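Local coordinates for OBG-type G domain-containing protein (Pyrococcus horikoshii, PDB 2E87) that probably binds GTP as an Obg-type GTPase of the Nog1 family, and holds GDP in this crystal structure, its cellular role being unknown, at residues A[62-65]-A[66-70]; A[87-90]-A[91-95]; A[97-100]-A[101-105]; A[142-145]-A[146-150]; A[153-156]-A[157-160]. All coordinates share one frame; numbering follows the deposited sequence.

Contact 1: residues A[62-65]-A[66-70]; sequences RKVL and ERTPG
Thr68 and Val64 make the shortest polar link in this last turn of helix 38-67. Thr68 OG1 donates to Val64 O over 2.6 Å, in the carbonyl plane. OG1 sits beside its own backbone N (chi1 -49°), which turns the hydroxyl back toward the helix. Thr68 N also reaches Val64 O, but that bond is weak. Two regular i to i+4 backbone bonds come before it: Glu66 N to Arg62 O and Arg67 N to Lys63 O, each 3.0 Å. A water lies 2.9 Å from both Leu65 O and Glu66 O and probably bridges these carbonyls.

The packing is made by long polar side chains. Lys63 bends at chi3 and lays CE over one face of the Arg67 guanidinium, 3.1 Å from Arg67 NH2. Like charges come close there, with Lys63 NZ 3.6 Å from Arg67 NH2. The Glu66 carboxylate lies against the aliphatic part of Arg62, with OE2 3.5 Å from Arg62 CG.

On the other side, Val64 and Leu65 pack on helix 88-117 through Ile98, Met95 and Ile102. The threonine hydroxyl thus serves a helix-end carbonyl that the backbone bonds only weakly, while the Lys63-Arg67 pair probably carries an electrostatic cost.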
loop_
_atom_site.group_PDB
_atom_site.type_symbol
_atom_site.label_atom_id
_atom_site.label_comp_id
_atom_site.label_asym_id
_atom_site.label_seq_id
_atom_site.Cartn_x
_atom_site.Cartn_y
_atom_site.Cartn_z
ATOM N N ARG A 62 -10.950 7.496 17.428
ATOM C CA ARG A 62 -11.125 6.059 17.296
ATOM C C ARG A 62 -11.510 5.643 15.883
ATOM O O ARG A 62 -11.195 4.529 15.456
ATOM C CB ARG A 62 -12.181 5.568 18.281
ATOM C CG ARG A 62 -12.270 4.063 18.386
ATOM C CD ARG A 62 -13.282 3.659 19.442
ATOM N NE ARG A 62 -12.716 3.681 20.793
ATOM C CZ ARG A 62 -13.135 4.473 21.776
ATOM N NH1 ARG A 62 -14.133 5.326 21.557
ATOM N NH2 ARG A 62 -12.568 4.396 22.981
ATOM N N LYS A 63 -12.196 6.533 15.168
ATOM C CA LYS A 63 -12.611 6.272 13.793
ATOM C C LYS A 63 -11.384 6.112 12.908
ATOM O O LYS A 63 -11.404 5.348 11.946
ATOM C CB LYS A 63 -13.478 7.426 13.263
ATOM C CG LYS A 63 -13.659 7.421 11.745
ATOM C CD LYS A 63 -14.439 8.640 11.213
ATOM C CE LYS A 63 -15.956 8.508 11.391
ATOM N NZ LYS A 63 -16.729 9.610 10.716
ATOM N N VAL A 64 -10.320 6.847 13.228
ATOM C CA VAL A 64 -9.064 6.779 12.473
ATOM C C VAL A 64 -8.384 5.419 12.652
ATOM O O VAL A 64 -7.884 4.820 11.695
ATOM C CB VAL A 64 -8.063 7.858 12.947
ATOM C CG1 VAL A 64 -6.806 7.776 12.133
ATOM C CG2 VAL A 64 -8.681 9.244 12.833
ATOM N N LEU A 65 -8.354 4.945 13.889
ATOM C CA LEU A 65 -7.740 3.662 14.197
ATOM C C LEU A 65 -8.534 2.497 13.610
ATOM O O LEU A 65 -7.952 1.488 13.207
ATOM C CB LEU A 65 -7.640 3.455 15.708
ATOM C CG LEU A 65 -6.898 4.473 16.566
ATOM C CD1 LEU A 65 -6.992 4.064 18.027
ATOM C CD2 LEU A 65 -5.444 4.553 16.114
ATOM N N GLU A 66 -9.858 2.632 13.556
ATOM C CA GLU A 66 -10.697 1.551 13.047
ATOM C C GLU A 66 -10.745 1.439 11.532
ATOM O O GLU A 66 -10.694 0.339 10.992
ATOM C CB GLU A 66 -12.125 1.671 13.604
ATOM C CG GLU A 66 -12.190 1.667 15.141
ATOM C CD GLU A 66 -13.603 1.847 15.703
ATOM O OE1 GLU A 66 -14.444 2.504 15.044
ATOM O OE2 GLU A 66 -13.859 1.346 16.823
ATOM N N ARG A 67 -10.816 2.567 10.841
ATOM C CA ARG A 67 -10.912 2.545 9.389
ATOM C C ARG A 67 -9.603 2.487 8.614
ATOM O O ARG A 67 -9.611 2.425 7.386
ATOM C CB ARG A 67 -11.725 3.739 8.910
ATOM C CG ARG A 67 -13.139 3.772 9.463
ATOM C CD ARG A 67 -13.921 4.869 8.783
ATOM N NE ARG A 67 -15.241 5.071 9.365
ATOM C CZ ARG A 67 -16.016 6.108 9.070
ATOM N NH1 ARG A 67 -15.590 7.021 8.206
ATOM N NH2 ARG A 67 -17.207 6.238 9.640
ATOM N N THR A 68 -8.480 2.523 9.315
ATOM C CA THR A 68 -7.201 2.451 8.636
ATOM C C THR A 68 -6.727 1.027 8.845
ATOM O O THR A 68 -6.677 0.546 9.964
ATOM C CB THR A 68 -6.172 3.432 9.243
ATOM O OG1 THR A 68 -6.769 4.728 9.368
ATOM C CG2 THR A 68 -4.944 3.530 8.356
ATOM N N PRO A 69 -6.382 0.328 7.763
ATOM C CA PRO A 69 -5.925 -1.052 7.924
ATOM C C PRO A 69 -4.617 -1.146 8.710
ATOM O O PRO A 69 -3.738 -0.290 8.574
ATOM C CB PRO A 69 -5.748 -1.507 6.486
ATOM C CG PRO A 69 -5.190 -0.264 5.844
ATOM C CD PRO A 69 -6.146 0.796 6.385
ATOM N N GLY A 70 -4.502 -2.169 9.551
ATOM C CA GLY A 70 -3.259 -2.352 10.274
ATOM C C GLY A 70 -2.251 -2.768 9.214
ATOM O O GLY A 70 -2.549 -3.618 8.375
HETATM O O HOH W 1 -8.308 -0.996 11.832
#

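Contact 2: residues A[87-90]-A[91-95]; sequences DRDT and FHKAM. With SO4 (sulfate ion), chain B.
Asp87 is the N-cap of helix 88-117, its side chain held by Thr90 three residues on. Asp87 OD1 accepts the capping bond from Thr90 N at 2.8 Å through its anti lone pair. The Thr90 hydroxyl OG1 adds a bond of 2.8 Å to OD1 from above the carboxylate plane. Two donors of one residue therefore fix how the Asp87 carboxylate is turned. Asp87 O then takes Phe91 N at 3.0 Å, the first backbone bond of the helix.

Asp89 and Lys93, four residues apart, form a salt bridge along the outer side. The Lys93 chain runs extended beyond CG, and NZ meets the syn lone pair of Asp89 OD1 at 2.9 Å. Phe91 has CG anti to the backbone N (chi1 -156°), which swings its ring away from the preceding turn to pack on Tyr149 and Leu150 of helix 144-156. Met95, a selenomethionine, turns to Val64 and Leu65 of helix 38-67.

His92 lies alongside Arg88, pointing the same way. His92 NE2 donates to O2 of a sulfate, probably from the crystallisation liquor and also hydrogen-bonded to Ser72 OG. Sulfate O2 lies at the edge of the His92 ring, in its plane, 3.2 Å from NE2.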
loop_
_atom_site.group_PDB
_atom_site.type_symbol
_atom_site.label_atom_id
_atom_site.label_comp_id
_atom_site.label_asym_id
_atom_site.label_seq_id
_atom_site.Cartn_x
_atom_site.Cartn_y
_atom_site.Cartn_z
ATOM N N ASP A 87 6.858 5.933 5.304
ATOM C CA ASP A 87 7.678 5.365 6.380
ATOM C C ASP A 87 6.889 4.565 7.411
ATOM O O ASP A 87 6.198 5.125 8.253
ATOM C CB ASP A 87 8.491 6.443 7.114
ATOM C CG ASP A 87 9.520 5.837 8.041
ATOM O OD1 ASP A 87 9.234 5.659 9.239
ATOM O OD2 ASP A 87 10.617 5.498 7.556
ATOM N N ARG A 88 7.037 3.248 7.352
ATOM C CA ARG A 88 6.323 2.352 8.245
ATOM C C ARG A 88 6.421 2.678 9.734
ATOM O O ARG A 88 5.414 2.668 10.441
ATOM C CB ARG A 88 6.798 0.916 8.044
ATOM C CG ARG A 88 5.971 -0.093 8.831
ATOM C CD ARG A 88 6.816 -1.261 9.292
ATOM N NE ARG A 88 7.409 -1.987 8.178
ATOM C CZ ARG A 88 6.802 -2.963 7.512
ATOM N NH1 ARG A 88 5.570 -3.341 7.854
ATOM N NH2 ARG A 88 7.431 -3.560 6.505
ATOM N N ASP A 89 7.635 2.937 10.209
ATOM C CA ASP A 89 7.851 3.211 11.622
ATOM C C ASP A 89 7.165 4.502 12.068
ATOM O O ASP A 89 6.596 4.572 13.153
ATOM C CB ASP A 89 9.356 3.237 11.916
ATOM C CG ASP A 89 9.666 3.442 13.394
ATOM O OD1 ASP A 89 10.091 4.566 13.756
ATOM O OD2 ASP A 89 9.482 2.491 14.194
ATOM N N THR A 90 7.201 5.514 11.220
ATOM C CA THR A 90 6.554 6.778 11.516
ATOM C C THR A 90 5.037 6.588 11.569
ATOM O O THR A 90 4.357 7.140 12.442
ATOM C CB THR A 90 6.888 7.836 10.439
ATOM O OG1 THR A 90 8.299 8.059 10.427
ATOM C CG2 THR A 90 6.185 9.153 10.722
ATOM N N PHE A 91 4.510 5.802 10.635
ATOM C CA PHE A 91 3.077 5.556 10.590
ATOM C C PHE A 91 2.603 4.864 11.864
ATOM O O PHE A 91 1.648 5.307 12.493
ATOM C CB PHE A 91 2.720 4.702 9.373
ATOM C CG PHE A 91 1.298 4.864 8.924
ATOM C CD1 PHE A 91 0.921 5.951 8.147
ATOM C CD2 PHE A 91 0.326 3.946 9.314
ATOM C CE1 PHE A 91 -0.397 6.124 7.766
ATOM C CE2 PHE A 91 -1.000 4.108 8.939
ATOM C CZ PHE A 91 -1.367 5.199 8.164
ATOM N N HIS A 92 3.276 3.782 12.247
ATOM C CA HIS A 92 2.901 3.041 13.443
ATOM C C HIS A 92 2.891 3.923 14.673
ATOM O O HIS A 92 1.994 3.810 15.509
ATOM C CB HIS A 92 3.850 1.856 13.677
ATOM C CG HIS A 92 3.413 0.591 13.006
ATOM N ND1 HIS A 92 4.300 -0.393 12.622
ATOM C CD2 HIS A 92 2.181 0.139 12.670
ATOM C CE1 HIS A 92 3.633 -1.395 12.075
ATOM N NE2 HIS A 92 2.345 -1.097 12.094
ATOM N N LYS A 93 3.889 4.795 14.776
ATOM C CA LYS A 93 4.014 5.680 15.916
ATOM C C LYS A 93 2.979 6.775 15.956
ATOM O O LYS A 93 2.515 7.154 17.032
ATOM C CB LYS A 93 5.415 6.279 15.967
ATOM C CG LYS A 93 6.437 5.274 16.438
ATOM C CD LYS A 93 7.852 5.796 16.365
ATOM C CE LYS A 93 8.806 4.703 16.810
ATOM N NZ LYS A 93 10.222 5.079 16.623
ATOM N N ALA A 94 2.617 7.288 14.791
ATOM C CA ALA A 94 1.612 8.331 14.728
ATOM C C ALA A 94 0.309 7.700 15.216
ATOM O O ALA A 94 -0.383 8.255 16.079
ATOM C CB ALA A 94 1.469 8.840 13.304
HETATM N N MSE A 95 -0.007 6.521 14.684
HETATM C CA MSE A 95 -1.221 5.825 15.087
HETATM C C MSE A 95 -1.208 5.562 16.577
HETATM O O MSE A 95 -2.220 5.739 17.246
HETATM C CB MSE A 95 -1.365 4.509 14.328
HETATM C CG MSE A 95 -1.656 4.674 12.843
HETATM SE SE MSE A 95 -3.353 5.555 12.469
HETATM C CE MSE A 95 -4.535 4.040 12.773
HETATM S S SO4 B . -0.760 -3.302 12.634
HETATM O O1 SO4 B . -1.924 -4.115 12.075
HETATM O O2 SO4 B . -0.738 -1.856 12.089
HETATM O O3 SO4 B . -1.002 -3.257 14.150
HETATM O O4 SO4 B . 0.537 -3.955 12.215
#

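Contact 3: residues A[97-100]-A[101-105]; sequences GIDW and AIRII
Trp100 offers one face of its indole to Ile104, a turn further along the helix. Ile104 CG1 stands 3.6 Å from the centroid of the five-membered ring, 20° off the normal, a CH-pi contact. It is offset toward the rim. CG1 is modelled too close to Trp100 O, which makes the fine geometry less sure. Ile104 CD1 continues over the same face to Trp100 NE1. CG opposite the backbone N (chi1 169°) carries the indole to this side. Asp99 and Arg103 form a salt bridge. Arg103 bends at chi2 and chi3 to bring NE to Asp99 OD1 at 3.2 Å, nearly straight at 171°. OD1 lies in the guanidinium plane but is met out of its own carboxylate plane, on the syn side.

These are i to i+4 pairs along helix 88-117, a helix of the N-terminal bundle. Replacing Trp100 by an alanine would probably leave Ile104 without its aromatic face and open a gap against Val139 and Ile143. On the bundle side, Ile98 CG2 and Ile102 CD1 are 4.2 Å apart. Ile98 packs on Leu150 of helix 144-156, and Ile102 on Leu65 of helix 38-67.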
loop_
_atom_site.group_PDB
_atom_site.type_symbol
_atom_site.label_atom_id
_atom_site.label_comp_id
_atom_site.label_asym_id
_atom_site.label_seq_id
_atom_site.Cartn_x
_atom_site.Cartn_y
_atom_site.Cartn_z
ATOM N N GLY A 97 0.159 7.291 18.763
ATOM C CA GLY A 97 -0.059 8.535 19.467
ATOM C C GLY A 97 -1.562 8.759 19.608
ATOM O O GLY A 97 -2.033 9.295 20.607
ATOM N N ILE A 98 -2.319 8.344 18.603
ATOM C CA ILE A 98 -3.768 8.501 18.637
ATOM C C ILE A 98 -4.352 7.616 19.747
ATOM O O ILE A 98 -5.117 8.078 20.584
ATOM C CB ILE A 98 -4.375 8.149 17.261
ATOM C CG1 ILE A 98 -3.985 9.227 16.245
ATOM C CG2 ILE A 98 -5.866 8.049 17.351
ATOM C CD1 ILE A 98 -4.658 9.084 14.881
ATOM N N ASP A 99 -3.948 6.349 19.769
ATOM C CA ASP A 99 -4.414 5.409 20.780
ATOM C C ASP A 99 -4.076 5.928 22.176
ATOM O O ASP A 99 -4.881 5.829 23.105
ATOM C CB ASP A 99 -3.767 4.032 20.554
ATOM C CG ASP A 99 -4.021 3.069 21.705
ATOM O OD1 ASP A 99 -3.253 3.099 22.694
ATOM O OD2 ASP A 99 -4.997 2.292 21.630
ATOM N N TRP A 100 -2.877 6.478 22.317
ATOM C CA TRP A 100 -2.454 7.020 23.588
ATOM C C TRP A 100 -3.409 8.148 24.013
ATOM O O TRP A 100 -3.864 8.183 25.151
ATOM C CB TRP A 100 -1.018 7.551 23.475
ATOM C CG TRP A 100 -0.592 8.364 24.666
ATOM C CD1 TRP A 100 -0.164 7.891 25.872
ATOM C CD2 TRP A 100 -0.647 9.794 24.794
ATOM N NE1 TRP A 100 0.047 8.937 26.745
ATOM C CE2 TRP A 100 -0.247 10.114 26.109
ATOM C CE3 TRP A 100 -1.002 10.833 23.925
ATOM C CZ2 TRP A 100 -0.194 11.430 26.578
ATOM C CZ3 TRP A 100 -0.951 12.148 24.393
ATOM C CH2 TRP A 100 -0.551 12.429 25.710
ATOM N N ALA A 101 -3.721 9.055 23.093
ATOM C CA ALA A 101 -4.599 10.186 23.387
ATOM C C ALA A 101 -5.994 9.721 23.817
ATOM O O ALA A 101 -6.578 10.258 24.767
ATOM C CB ALA A 101 -4.693 11.103 22.167
ATOM N N ILE A 102 -6.518 8.710 23.124
ATOM C CA ILE A 102 -7.832 8.167 23.437
ATOM C C ILE A 102 -7.834 7.630 24.854
ATOM O O ILE A 102 -8.778 7.838 25.616
ATOM C CB ILE A 102 -8.200 7.019 22.482
ATOM C CG1 ILE A 102 -8.420 7.573 21.083
ATOM C CG2 ILE A 102 -9.439 6.304 22.976
ATOM C CD1 ILE A 102 -8.748 6.533 20.053
ATOM N N ARG A 103 -6.751 6.954 25.208
ATOM C CA ARG A 103 -6.620 6.351 26.529
ATOM C C ARG A 103 -6.529 7.381 27.657
ATOM O O ARG A 103 -7.235 7.269 28.651
ATOM C CB ARG A 103 -5.399 5.416 26.545
ATOM C CG ARG A 103 -5.612 4.069 27.226
ATOM C CD ARG A 103 -5.059 2.900 26.389
ATOM N NE ARG A 103 -3.743 3.171 25.809
ATOM C CZ ARG A 103 -2.668 3.555 26.499
ATOM N NH1 ARG A 103 -2.737 3.720 27.815
ATOM N NH2 ARG A 103 -1.519 3.790 25.866
ATOM N N ILE A 104 -5.676 8.386 27.513
ATOM C CA ILE A 104 -5.540 9.399 28.553
ATOM C C ILE A 104 -6.820 10.222 28.736
ATOM O O ILE A 104 -7.151 10.641 29.848
ATOM C CB ILE A 104 -4.418 10.376 28.227
ATOM C CG1 ILE A 104 -3.264 9.633 27.566
ATOM C CG2 ILE A 104 -3.951 11.053 29.497
ATOM C CD1 ILE A 104 -2.793 8.410 28.348
ATOM N N ILE A 105 -7.532 10.465 27.639
ATOM C CA ILE A 105 -8.758 11.250 27.703
ATOM C C ILE A 105 -9.867 10.509 28.434
ATOM O O ILE A 105 -10.652 11.115 29.167
ATOM C CB ILE A 105 -9.210 11.656 26.290
ATOM C CG1 ILE A 105 -8.292 12.777 25.793
ATOM C CG2 ILE A 105 -10.660 12.091 26.288
ATOM C CD1 ILE A 105 -8.465 13.096 24.342
#

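Contact 4: residues A[142-145]-A[146-150]; sequences DIDD and RLRYL
The Arg148 guanidinium takes Asp144 OD1 at its edge, in its own plane. The bond from Arg148 NE is 2.9 Å long and is part of a salt bridge. OD1 is met from above the carboxylate plane, and the two planes stand 84° apart. The Asp144 carboxylate is thus nearly upright against the guanidinium. Arg148 runs extended from CG to NE, back along the helix toward the preceding turn. A water closes a second path between the two groups: it donates to Asp144 OD2 at 2.8 Å and accepts from Arg148 NH2 at 3.3 Å. Asp144 OD2 also accepts from Ala14 N, which ties the carboxylate to the N-terminal segment. The Asp142 carbonyl lies near the edge of the Arg146 guanidinium. A second water links Asp142 O to Arg146 N, a backbone donor of the first turn.

Ile143 occupies the N-cap position of helix 144-156, but its side chain contributes apolar contact. Its CG1 stands between the backbone N and the carbonyl carbon (chi1 66°), and CD1 reaches Leu147 CG at 4.0 Å. The Leu147 N to Ile143 O bond, 2.9 Å, joins the same two residues through the backbone.

This turn starts helix 144-156, the last helix before strand 169-173. Its inner side meets helix 88-117, with Ile143 on Ala101, Leu150 on Ile98 and Tyr149 on Thr90. Tyr149 OH bonds to Val86 O at the end of helix 76-86. Leu147 and Leu150 touch Val11 of the N-terminal loop.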
loop_
_atom_site.group_PDB
_atom_site.type_symbol
_atom_site.label_atom_id
_atom_site.label_comp_id
_atom_site.label_asym_id
_atom_site.label_seq_id
_atom_site.Cartn_x
_atom_site.Cartn_y
_atom_site.Cartn_z
ATOM N N ASP A 142 -0.559 17.694 21.936
ATOM C CA ASP A 142 0.629 16.853 22.013
ATOM C C ASP A 142 0.733 15.990 20.741
ATOM O O ASP A 142 1.835 15.684 20.287
ATOM C CB ASP A 142 0.577 15.904 23.217
ATOM C CG ASP A 142 0.734 16.615 24.551
ATOM O OD1 ASP A 142 1.315 17.717 24.582
ATOM O OD2 ASP A 142 0.289 16.047 25.577
ATOM N N ILE A 143 -0.412 15.592 20.175
ATOM C CA ILE A 143 -0.393 14.756 18.972
ATOM C C ILE A 143 -0.766 15.461 17.667
ATOM O O ILE A 143 -0.913 14.797 16.642
ATOM C CB ILE A 143 -1.329 13.510 19.101
ATOM C CG1 ILE A 143 -2.784 13.950 19.173
ATOM C CG2 ILE A 143 -0.965 12.690 20.326
ATOM C CD1 ILE A 143 -3.761 12.808 18.995
ATOM N N ASP A 144 -0.901 16.787 17.696
ATOM C CA ASP A 144 -1.285 17.554 16.501
ATOM C C ASP A 144 -0.361 17.278 15.296
ATOM O O ASP A 144 -0.843 17.079 14.167
ATOM C CB ASP A 144 -1.295 19.066 16.799
ATOM C CG ASP A 144 -2.026 19.879 15.723
ATOM O OD1 ASP A 144 -1.502 20.929 15.293
ATOM O OD2 ASP A 144 -3.138 19.479 15.316
ATOM N N ASP A 145 0.951 17.293 15.526
ATOM C CA ASP A 145 1.887 17.018 14.433
ATOM C C ASP A 145 1.609 15.618 13.873
ATOM O O ASP A 145 1.621 15.412 12.660
ATOM C CB ASP A 145 3.348 17.092 14.899
ATOM C CG ASP A 145 3.872 18.522 14.989
ATOM O OD1 ASP A 145 3.215 19.441 14.440
ATOM O OD2 ASP A 145 4.956 18.715 15.599
ATOM N N ARG A 146 1.377 14.654 14.756
ATOM C CA ARG A 146 1.068 13.298 14.302
ATOM C C ARG A 146 -0.235 13.282 13.482
ATOM O O ARG A 146 -0.326 12.602 12.472
ATOM C CB ARG A 146 0.927 12.337 15.484
ATOM C CG ARG A 146 2.210 11.949 16.188
ATOM C CD ARG A 146 1.880 10.877 17.222
ATOM N NE ARG A 146 2.957 10.566 18.155
ATOM C CZ ARG A 146 3.468 11.427 19.026
ATOM N NH1 ARG A 146 3.009 12.671 19.092
ATOM N NH2 ARG A 146 4.437 11.037 19.842
ATOM N N LEU A 147 -1.239 14.034 13.905
ATOM C CA LEU A 147 -2.492 14.054 13.161
ATOM C C LEU A 147 -2.263 14.686 11.795
ATOM O O LEU A 147 -2.750 14.202 10.774
ATOM C CB LEU A 147 -3.552 14.849 13.907
ATOM C CG LEU A 147 -4.040 14.297 15.245
ATOM C CD1 LEU A 147 -4.934 15.354 15.890
ATOM C CD2 LEU A 147 -4.787 12.967 15.056
ATOM N N ARG A 148 -1.510 15.774 11.781
ATOM C CA ARG A 148 -1.231 16.459 10.540
ATOM C C ARG A 148 -0.467 15.531 9.598
ATOM O O ARG A 148 -0.771 15.462 8.415
ATOM C CB ARG A 148 -0.472 17.743 10.840
ATOM C CG ARG A 148 -1.403 18.812 11.381
ATOM C CD ARG A 148 -0.675 19.976 12.022
ATOM N NE ARG A 148 -1.642 20.984 12.440
ATOM C CZ ARG A 148 -2.295 21.775 11.600
ATOM N NH1 ARG A 148 -2.076 21.691 10.293
ATOM N NH2 ARG A 148 -3.204 22.611 12.058
ATOM N N TYR A 149 0.505 14.804 10.132
ATOM C CA TYR A 149 1.255 13.857 9.319
ATOM C C TYR A 149 0.323 12.756 8.780
ATOM O O TYR A 149 0.412 12.395 7.613
ATOM C CB TYR A 149 2.378 13.219 10.129
ATOM C CG TYR A 149 2.817 11.865 9.602
ATOM C CD1 TYR A 149 3.672 11.757 8.503
ATOM C CD2 TYR A 149 2.346 10.678 10.194
ATOM C CE1 TYR A 149 4.053 10.497 7.999
ATOM C CE2 TYR A 149 2.716 9.421 9.700
ATOM C CZ TYR A 149 3.565 9.336 8.602
ATOM O OH TYR A 149 3.898 8.097 8.109
ATOM N N LEU A 150 -0.557 12.221 9.619
ATOM C CA LEU A 150 -1.459 11.160 9.162
ATOM C C LEU A 150 -2.350 11.632 8.019
ATOM O O LEU A 150 -2.719 10.855 7.142
ATOM C CB LEU A 150 -2.334 10.649 10.313
ATOM C CG LEU A 150 -1.593 9.737 11.279
ATOM C CD1 LEU A 150 -2.440 9.485 12.499
ATOM C CD2 LEU A 150 -1.240 8.425 10.580
HETATM O O HOH W 2 2.613 15.095 17.391
HETATM O O HOH W 3 -4.280 22.063 15.082
#

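Contact 5: residues A[153-156]-A[157-160]; sequences AREV and LKDL. With SO4 (sulfate ion), chain C.
Leu157 and Ala153 hold the tight side of the C-terminal end of helix 144-156. Leu157 N donates to Ala153 O at 2.9 Å. The leucine side chain is buried, packing on Val86 of helix 76-86 and on Phe5. Ala153 also packs on Val86. Beyond this an i to i+3 bond joins Asp159 N to Val156 O at 3.1 Å.

The other side is charged and more exposed. Arg154, Glu155 and Lys158 form a salt-bridge network beside a sulfate, probably from the crystallisation liquor. Lys158 runs extended beyond CG, and its NZ reaches Glu155 OE2 at 2.9 Å on the syn side but out of the carboxylate plane. Glu155 bends at chi2 (58°), which brings OE1 within 3.5 Å of Arg154 NH1. Arg154 NE has a weak bond to Met8 O. A methionine in place of Arg154 would probably leave the Glu155 carboxylate with Lys158 alone of these two cations, and less positive charge around the sulfate.

The anion sits across the two cationic ends. Arg154 NH2 is 2.7 Å from sulfate O3, and Lys158 NZ bonds to sulfate O1 at 2.7 Å and to sulfate O4 at 2.8 Å.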
loop_
_atom_site.group_PDB
_atom_site.type_symbol
_atom_site.label_atom_id
_atom_site.label_comp_id
_atom_site.label_asym_id
_atom_site.label_seq_id
_atom_site.Cartn_x
_atom_site.Cartn_y
_atom_site.Cartn_z
ATOM N N ALA A 153 -0.018 11.577 4.955
ATOM C CA ALA A 153 0.321 10.219 4.551
ATOM C C ALA A 153 -0.907 9.646 3.829
ATOM O O ALA A 153 -0.780 8.846 2.906
ATOM C CB ALA A 153 0.654 9.375 5.763
ATOM N N ARG A 154 -2.086 10.094 4.257
ATOM C CA ARG A 154 -3.351 9.643 3.687
ATOM C C ARG A 154 -3.463 10.018 2.217
ATOM O O ARG A 154 -3.881 9.217 1.386
ATOM C CB ARG A 154 -4.515 10.266 4.453
ATOM C CG ARG A 154 -5.865 10.044 3.814
ATOM C CD ARG A 154 -6.936 10.817 4.565
ATOM N NE ARG A 154 -8.260 10.667 3.971
ATOM C CZ ARG A 154 -8.565 11.007 2.722
ATOM N NH1 ARG A 154 -7.636 11.517 1.921
ATOM N NH2 ARG A 154 -9.801 10.836 2.273
ATOM N N GLU A 155 -3.085 11.250 1.906
ATOM C CA GLU A 155 -3.150 11.740 0.545
ATOM C C GLU A 155 -2.114 11.041 -0.324
ATOM O O GLU A 155 -2.403 10.663 -1.449
ATOM C CB GLU A 155 -2.927 13.254 0.535
ATOM C CG GLU A 155 -3.571 13.983 -0.635
ATOM C CD GLU A 155 -5.078 13.781 -0.704
ATOM O OE1 GLU A 155 -5.775 14.023 0.305
ATOM O OE2 GLU A 155 -5.571 13.381 -1.775
ATOM N N VAL A 156 -0.913 10.862 0.208
ATOM C CA VAL A 156 0.168 10.212 -0.532
ATOM C C VAL A 156 -0.131 8.753 -0.843
ATOM O O VAL A 156 0.233 8.252 -1.908
ATOM C CB VAL A 156 1.511 10.242 0.252
ATOM C CG1 VAL A 156 2.518 9.315 -0.409
ATOM C CG2 VAL A 156 2.081 11.656 0.296
ATOM N N LEU A 157 -0.792 8.076 0.088
ATOM C CA LEU A 157 -1.082 6.661 -0.081
ATOM C C LEU A 157 -2.078 6.345 -1.186
ATOM O O LEU A 157 -2.217 5.189 -1.593
ATOM C CB LEU A 157 -1.541 6.057 1.243
ATOM C CG LEU A 157 -0.419 5.948 2.277
ATOM C CD1 LEU A 157 -0.999 5.452 3.585
ATOM C CD2 LEU A 157 0.673 5.012 1.772
ATOM N N LYS A 158 -2.750 7.379 -1.681
ATOM C CA LYS A 158 -3.710 7.215 -2.756
ATOM C C LYS A 158 -2.976 6.768 -4.020
ATOM O O LYS A 158 -3.581 6.185 -4.916
ATOM C CB LYS A 158 -4.450 8.530 -3.025
ATOM C CG LYS A 158 -5.387 8.949 -1.916
ATOM C CD LYS A 158 -6.153 10.202 -2.289
ATOM C CE LYS A 158 -7.265 10.467 -1.296
ATOM N NZ LYS A 158 -7.951 11.758 -1.563
ATOM N N ASP A 159 -1.673 7.034 -4.084
ATOM C CA ASP A 159 -0.879 6.646 -5.244
ATOM C C ASP A 159 -0.319 5.230 -5.184
ATOM O O ASP A 159 0.610 4.903 -5.920
ATOM C CB ASP A 159 0.292 7.605 -5.451
ATOM C CG ASP A 159 -0.150 9.028 -5.678
ATOM O OD1 ASP A 159 -1.114 9.240 -6.454
ATOM O OD2 ASP A 159 0.481 9.936 -5.088
ATOM N N LEU A 160 -0.848 4.384 -4.311
ATOM C CA LEU A 160 -0.334 3.021 -4.273
ATOM C C LEU A 160 -0.684 2.357 -5.588
ATOM O O LEU A 160 -1.743 2.590 -6.147
ATOM C CB LEU A 160 -0.957 2.220 -3.133
ATOM C CG LEU A 160 -0.372 2.471 -1.747
ATOM C CD1 LEU A 160 -1.200 1.713 -0.715
ATOM C CD2 LEU A 160 1.089 2.036 -1.718
HETATM S S SO4 C . -10.449 13.479 -0.232
HETATM O O1 SO4 C . -10.595 12.300 -1.218
HETATM O O2 SO4 C . -11.301 14.671 -0.655
HETATM O O3 SO4 C . -10.982 12.963 1.117
HETATM O O4 SO4 C . -8.985 13.932 -0.206
#

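In the fold
All five contacts lie in the N-terminal helical domain, away from the GDP site, and follow one another along the chain. Contact 1 closes helix 38-67. Contacts 2 and 3 share helix 88-117, their centres 15 Å apart. Contacts 4 and 5 mark the start and end of helix 144-156, with centres 16 Å apart. Helix 88-117 is the common neighbour: contacts 2 and 3 both touch contact 1 and contact 4. Contacts 1 and 4 do not touch, their nearest atoms being about 5 Å apart. Contact 5 meets contact 2 through Phe91, and from it the chain leads on to strand 169-173 of the G domain. The turns lie on three helices packed into one bundle.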